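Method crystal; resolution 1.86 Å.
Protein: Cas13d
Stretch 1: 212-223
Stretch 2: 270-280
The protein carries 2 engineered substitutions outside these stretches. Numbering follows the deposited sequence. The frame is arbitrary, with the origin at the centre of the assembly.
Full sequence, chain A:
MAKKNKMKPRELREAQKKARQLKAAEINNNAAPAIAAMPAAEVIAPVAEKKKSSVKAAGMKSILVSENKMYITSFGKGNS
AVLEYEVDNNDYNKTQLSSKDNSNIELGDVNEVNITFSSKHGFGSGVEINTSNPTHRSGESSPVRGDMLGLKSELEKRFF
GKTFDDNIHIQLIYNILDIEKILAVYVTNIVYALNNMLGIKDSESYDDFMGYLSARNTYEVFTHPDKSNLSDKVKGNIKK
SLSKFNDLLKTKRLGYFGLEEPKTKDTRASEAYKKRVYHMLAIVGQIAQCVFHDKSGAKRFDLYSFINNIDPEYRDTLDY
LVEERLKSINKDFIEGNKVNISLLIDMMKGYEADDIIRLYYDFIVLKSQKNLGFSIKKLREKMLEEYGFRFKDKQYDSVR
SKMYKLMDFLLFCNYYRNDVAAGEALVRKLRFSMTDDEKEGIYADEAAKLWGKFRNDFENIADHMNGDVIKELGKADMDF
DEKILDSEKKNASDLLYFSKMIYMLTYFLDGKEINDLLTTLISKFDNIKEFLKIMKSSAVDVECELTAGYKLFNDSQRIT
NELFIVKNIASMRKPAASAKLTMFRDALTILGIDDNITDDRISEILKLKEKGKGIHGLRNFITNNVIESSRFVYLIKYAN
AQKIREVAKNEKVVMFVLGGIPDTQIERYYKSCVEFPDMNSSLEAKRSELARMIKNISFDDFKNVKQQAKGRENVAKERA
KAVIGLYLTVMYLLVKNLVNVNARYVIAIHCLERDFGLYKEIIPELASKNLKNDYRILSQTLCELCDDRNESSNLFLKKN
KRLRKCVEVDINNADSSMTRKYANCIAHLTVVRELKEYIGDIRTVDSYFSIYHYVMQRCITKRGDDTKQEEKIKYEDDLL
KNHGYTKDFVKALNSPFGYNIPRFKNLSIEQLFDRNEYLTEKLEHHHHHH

Stretch 1 212-223: YLSARNTYEVFT
Stretch 2 (270-280) SEAYKKRVYHM

How are the two backbones laid against each other? Stretch 2 is helical from S270 through M280, with phi/psi near -63/-43 throughout, and the helix runs on past both ends. Stretch 1 opens with Y212 at -91/-2, is extended at L213 (-78/151) and S214 (-144/136), then makes a type I turn from S214 to N217 closed by N217 N to S214 O at 3.1 Å, and enters a helix at Y219. T218, chi1 p, caps that helix: its OG1 accepts from V221 N at 3.2 Å. The helix 219-223 crosses helix 270-280 almost at a right angle, 95° between their N-to-C directions, with axes approaching to 10.8 Å. Y219 and K275 are the register pair, their CA atoms 6.0 Å apart.

Which bump of stretch 1 fills a hollow in stretch 2? Y219 does, its side chain sitting among E271, K274, K275 and Y278. With chi1 t (-177°) and chi2 68°, its ring lies flat on the helix backbone: K275 CA is over one face, 3.9 Å from the ring centroid and 16° off the normal. This close seat is a CH-pi contact, and the K275 side chain, t at all four chi angles, leads its end away. At the far end of the ring, Y219 OH passes K274 CB at 3.3 Å and donates to E271 OE2 at 2.8 Å. E271 reaches it with chi1 m (-76°), chi2 -95° and chi3 -81°; the same OE2 forms a long salt bridge with K274 NZ, 3.9 Å.

What does Y278 press into in return? Its CA-to-CB bond points toward stretch 1, and with chi1 t (167°) and chi2 64° the ring reaches from the helix to the turn. F222, also chi1 t (176°) with chi2 57°, covers one face as an offset stack, centroids 4.2 Å apart and planes at 16°; F222 CG comes within 3.4 Å of Y278 CE1, and F222 CB lies over the same ring 4.0 Å from its centroid. Near the plane of the Y278 ring, at its edge, L213 CD2 packs 4.1 Å from CE1; L213 is m, t. The Y219 and Y278 rings meet obliquely, planes at 52°, with Y219 CD1 3.8 Å from Y278 CD2. These two tyrosines bury more surface than any other residue here, in a contact totalling 456 Å².

How is the hydroxyl of Y278 satisfied at the turn? Y278 OH donates to N217 O at 2.9 Å, a carbonyl just ahead of the capping threonine, so the tip of the ring is tied to the backbone leading into the helix. Water 1 donates to Y278 OH at 2.8 Å while accepting from S214 N at 2.9 Å and N217 ND2 at 3.2 Å, which joins the hydroxyl to both ends of the turn. N217 has chi1 m (-69°) and chi2 -29°, and its CB is 3.5 Å from Y278 OH.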

# COMPACT_ATOMS: atom_id res chain seq x y z
N TYR A 212 14.16 15.79 13.96
CA TYR A 212 14.16 17.08 14.68
C TYR A 212 13.05 18.01 14.20
O TYR A 212 12.98 19.12 14.71
CB TYR A 212 15.51 17.78 14.56
CG TYR A 212 16.63 17.14 15.35
CD1 TYR A 212 16.38 16.51 16.55
CD2 TYR A 212 17.93 17.17 14.89
CE1 TYR A 212 17.40 15.92 17.28
CE2 TYR A 212 18.96 16.59 15.60
CZ TYR A 212 18.69 15.96 16.80
OH TYR A 212 19.72 15.39 17.50
N LEU A 213 12.27 17.60 13.21
CA LEU A 213 11.15 18.44 12.74
C LEU A 213 9.99 18.31 13.73
O LEU A 213 9.90 17.30 14.38
CB LEU A 213 10.69 17.98 11.36
CG LEU A 213 11.70 18.13 10.23
CD1 LEU A 213 11.15 17.55 8.94
CD2 LEU A 213 12.09 19.57 10.03
N SER A 214 9.18 19.34 13.83
CA SER A 214 7.99 19.20 14.68
C SER A 214 6.87 19.98 14.01
O SER A 214 7.10 21.14 13.69
CB SER A 214 8.24 19.66 16.06
OG SER A 214 7.02 19.67 16.77
N ALA A 215 5.67 19.40 13.96
CA ALA A 215 4.49 20.06 13.38
C ALA A 215 4.02 21.18 14.32
O ALA A 215 3.15 21.91 13.95
CB ALA A 215 3.39 19.08 13.11
N ARG A 216 4.61 21.25 15.50
CA ARG A 216 4.24 22.27 16.51
C ARG A 216 5.07 23.54 16.27
O ARG A 216 4.86 24.51 16.97
CB ARG A 216 4.38 21.70 17.92
CG ARG A 216 3.21 20.82 18.32
CD ARG A 216 3.40 20.01 19.57
NE ARG A 216 4.51 19.08 19.44
CZ ARG A 216 4.63 18.17 18.49
NH1 ARG A 216 3.66 18.00 17.60
NH2 ARG A 216 5.71 17.44 18.42
N ASN A 217 5.98 23.49 15.30
CA ASN A 217 6.76 24.69 14.93
C ASN A 217 6.25 25.22 13.60
O ASN A 217 6.13 24.46 12.65
CB ASN A 217 8.25 24.40 14.75
CG ASN A 217 8.93 24.06 16.05
OD1 ASN A 217 8.52 24.51 17.10
ND2 ASN A 217 9.96 23.23 15.97
N THR A 218 5.97 26.52 13.54
CA THR A 218 5.57 27.15 12.27
C THR A 218 6.81 27.31 11.40
O THR A 218 7.91 27.15 11.89
CB THR A 218 5.01 28.56 12.48
OG1 THR A 218 6.08 29.32 13.02
CG2 THR A 218 3.81 28.61 13.38
N TYR A 219 6.62 27.69 10.14
CA TYR A 219 7.76 27.88 9.22
C TYR A 219 8.66 28.99 9.76
O TYR A 219 9.85 28.89 9.67
CB TYR A 219 7.25 28.14 7.81
CG TYR A 219 8.32 28.28 6.75
CD1 TYR A 219 9.10 27.21 6.37
CD2 TYR A 219 8.55 29.49 6.14
CE1 TYR A 219 10.07 27.33 5.40
CE2 TYR A 219 9.52 29.63 5.17
CZ TYR A 219 10.28 28.55 4.79
OH TYR A 219 11.23 28.68 3.84
N GLU A 220 8.06 30.01 10.35
CA GLU A 220 8.84 31.14 10.88
C GLU A 220 9.76 30.65 11.99
O GLU A 220 10.93 30.97 11.95
CB GLU A 220 7.88 32.18 11.45
CG GLU A 220 8.54 33.19 12.34
CD GLU A 220 9.29 34.26 11.58
OE1 GLU A 220 10.02 35.02 12.21
OE2 GLU A 220 9.11 34.34 10.36
N VAL A 221 9.25 29.85 12.91
CA VAL A 221 10.11 29.31 13.99
C VAL A 221 11.19 28.40 13.39
O VAL A 221 12.31 28.45 13.85
CB VAL A 221 9.29 28.55 15.04
CG1 VAL A 221 10.18 27.81 16.01
CG2 VAL A 221 8.34 29.48 15.78
N PHE A 222 10.83 27.61 12.39
CA PHE A 222 11.78 26.67 11.75
C PHE A 222 12.94 27.43 11.10
O PHE A 222 14.04 27.00 11.24
CB PHE A 222 11.05 25.90 10.66
CG PHE A 222 11.89 24.95 9.84
CD1 PHE A 222 12.60 23.94 10.44
CD2 PHE A 222 11.92 25.05 8.47
CE1 PHE A 222 13.34 23.05 9.69
CE2 PHE A 222 12.66 24.16 7.71
CZ PHE A 222 13.37 23.17 8.33
N THR A 223 12.64 28.51 10.39
CA THR A 223 13.67 29.28 9.65
C THR A 223 14.39 30.29 10.55
O THR A 223 15.47 30.70 10.16
CB THR A 223 13.10 29.83 8.35
OG1 THR A 223 11.99 30.64 8.68
CG2 THR A 223 12.64 28.73 7.41
N SER A 270 9.51 31.51 -3.97
CA SER A 270 10.45 30.51 -3.42
C SER A 270 10.07 30.17 -1.98
O SER A 270 10.02 29.00 -1.67
CB SER A 270 11.83 31.07 -3.48
OG SER A 270 12.75 30.18 -2.89
N GLU A 271 9.83 31.18 -1.16
CA GLU A 271 9.45 30.96 0.25
C GLU A 271 8.10 30.24 0.34
O GLU A 271 7.95 29.43 1.21
CB GLU A 271 9.51 32.26 1.04
CG GLU A 271 10.93 32.66 1.37
CD GLU A 271 11.41 32.20 2.74
OE1 GLU A 271 11.08 32.89 3.73
OE2 GLU A 271 12.11 31.18 2.81
N ALA A 272 7.16 30.56 -0.53
CA ALA A 272 5.85 29.87 -0.46
C ALA A 272 6.06 28.38 -0.75
O ALA A 272 5.50 27.57 -0.04
CB ALA A 272 4.89 30.50 -1.42
N TYR A 273 6.87 28.06 -1.75
CA TYR A 273 7.14 26.64 -2.08
C TYR A 273 7.85 25.95 -0.92
O TYR A 273 7.40 24.91 -0.50
CB TYR A 273 7.98 26.56 -3.35
CG TYR A 273 8.67 25.24 -3.57
CD1 TYR A 273 7.96 24.14 -4.02
CD2 TYR A 273 10.01 25.08 -3.32
CE1 TYR A 273 8.57 22.92 -4.22
CE2 TYR A 273 10.63 23.87 -3.50
CZ TYR A 273 9.91 22.78 -3.97
OH TYR A 273 10.52 21.59 -4.15
N LYS A 274 8.88 26.56 -0.36
CA LYS A 274 9.65 25.95 0.75
C LYS A 274 8.74 25.71 1.96
O LYS A 274 8.88 24.70 2.59
CB LYS A 274 10.83 26.83 1.12
CG LYS A 274 11.86 27.03 0.03
CD LYS A 274 13.18 27.49 0.59
CE LYS A 274 13.66 28.80 0.05
NZ LYS A 274 14.87 29.26 0.78
N LYS A 275 7.86 26.65 2.24
CA LYS A 275 6.93 26.54 3.39
C LYS A 275 6.03 25.31 3.20
O LYS A 275 5.84 24.57 4.14
CB LYS A 275 6.12 27.83 3.47
CG LYS A 275 5.17 27.93 4.65
CD LYS A 275 4.43 29.24 4.67
CE LYS A 275 3.92 29.59 6.04
NZ LYS A 275 3.34 30.95 6.09
N ARG A 276 5.52 25.12 1.99
CA ARG A 276 4.65 23.95 1.69
C ARG A 276 5.45 22.66 1.89
O ARG A 276 4.93 21.76 2.48
CB ARG A 276 4.11 24.04 0.27
CG ARG A 276 3.08 25.14 0.07
CD ARG A 276 2.30 24.96 -1.20
NE ARG A 276 3.15 25.07 -2.36
CZ ARG A 276 3.36 26.18 -3.04
NH1 ARG A 276 2.86 27.32 -2.62
NH2 ARG A 276 4.06 26.14 -4.16
N VAL A 277 6.68 22.61 1.39
CA VAL A 277 7.53 21.40 1.55
C VAL A 277 7.80 21.16 3.03
O VAL A 277 7.68 20.04 3.47
CB VAL A 277 8.83 21.51 0.74
CG1 VAL A 277 9.74 20.33 1.00
CG2 VAL A 277 8.55 21.63 -0.73
N TYR A 278 8.09 22.22 3.77
CA TYR A 278 8.36 22.08 5.21
C TYR A 278 7.12 21.49 5.91
O TYR A 278 7.28 20.58 6.69
CB TYR A 278 8.63 23.45 5.83
CG TYR A 278 8.59 23.43 7.33
CD1 TYR A 278 9.51 22.70 8.05
CD2 TYR A 278 7.62 24.11 8.04
CE1 TYR A 278 9.48 22.66 9.42
CE2 TYR A 278 7.58 24.08 9.42
CZ TYR A 278 8.52 23.35 10.11
OH TYR A 278 8.50 23.29 11.46
N HIS A 279 5.94 21.99 5.58
CA HIS A 279 4.71 21.49 6.23
C HIS A 279 4.53 20.00 5.93
O HIS A 279 4.11 19.28 6.82
CB HIS A 279 3.52 22.30 5.74
CG HIS A 279 3.47 23.67 6.30
ND1 HIS A 279 2.73 24.67 5.76
CD2 HIS A 279 4.07 24.21 7.37
CE1 HIS A 279 2.88 25.75 6.46
NE2 HIS A 279 3.68 25.50 7.44
N MET A 280 4.80 19.59 4.71
CA MET A 280 4.65 18.16 4.34
C MET A 280 5.62 17.31 5.16
O MET A 280 5.19 16.35 5.74
CB MET A 280 4.91 17.98 2.84
CG MET A 280 3.87 18.65 1.97
SD MET A 280 4.19 18.68 0.20
CE MET A 280 3.86 16.98 -0.25
O HOH W 1 10.36 21.90 13.09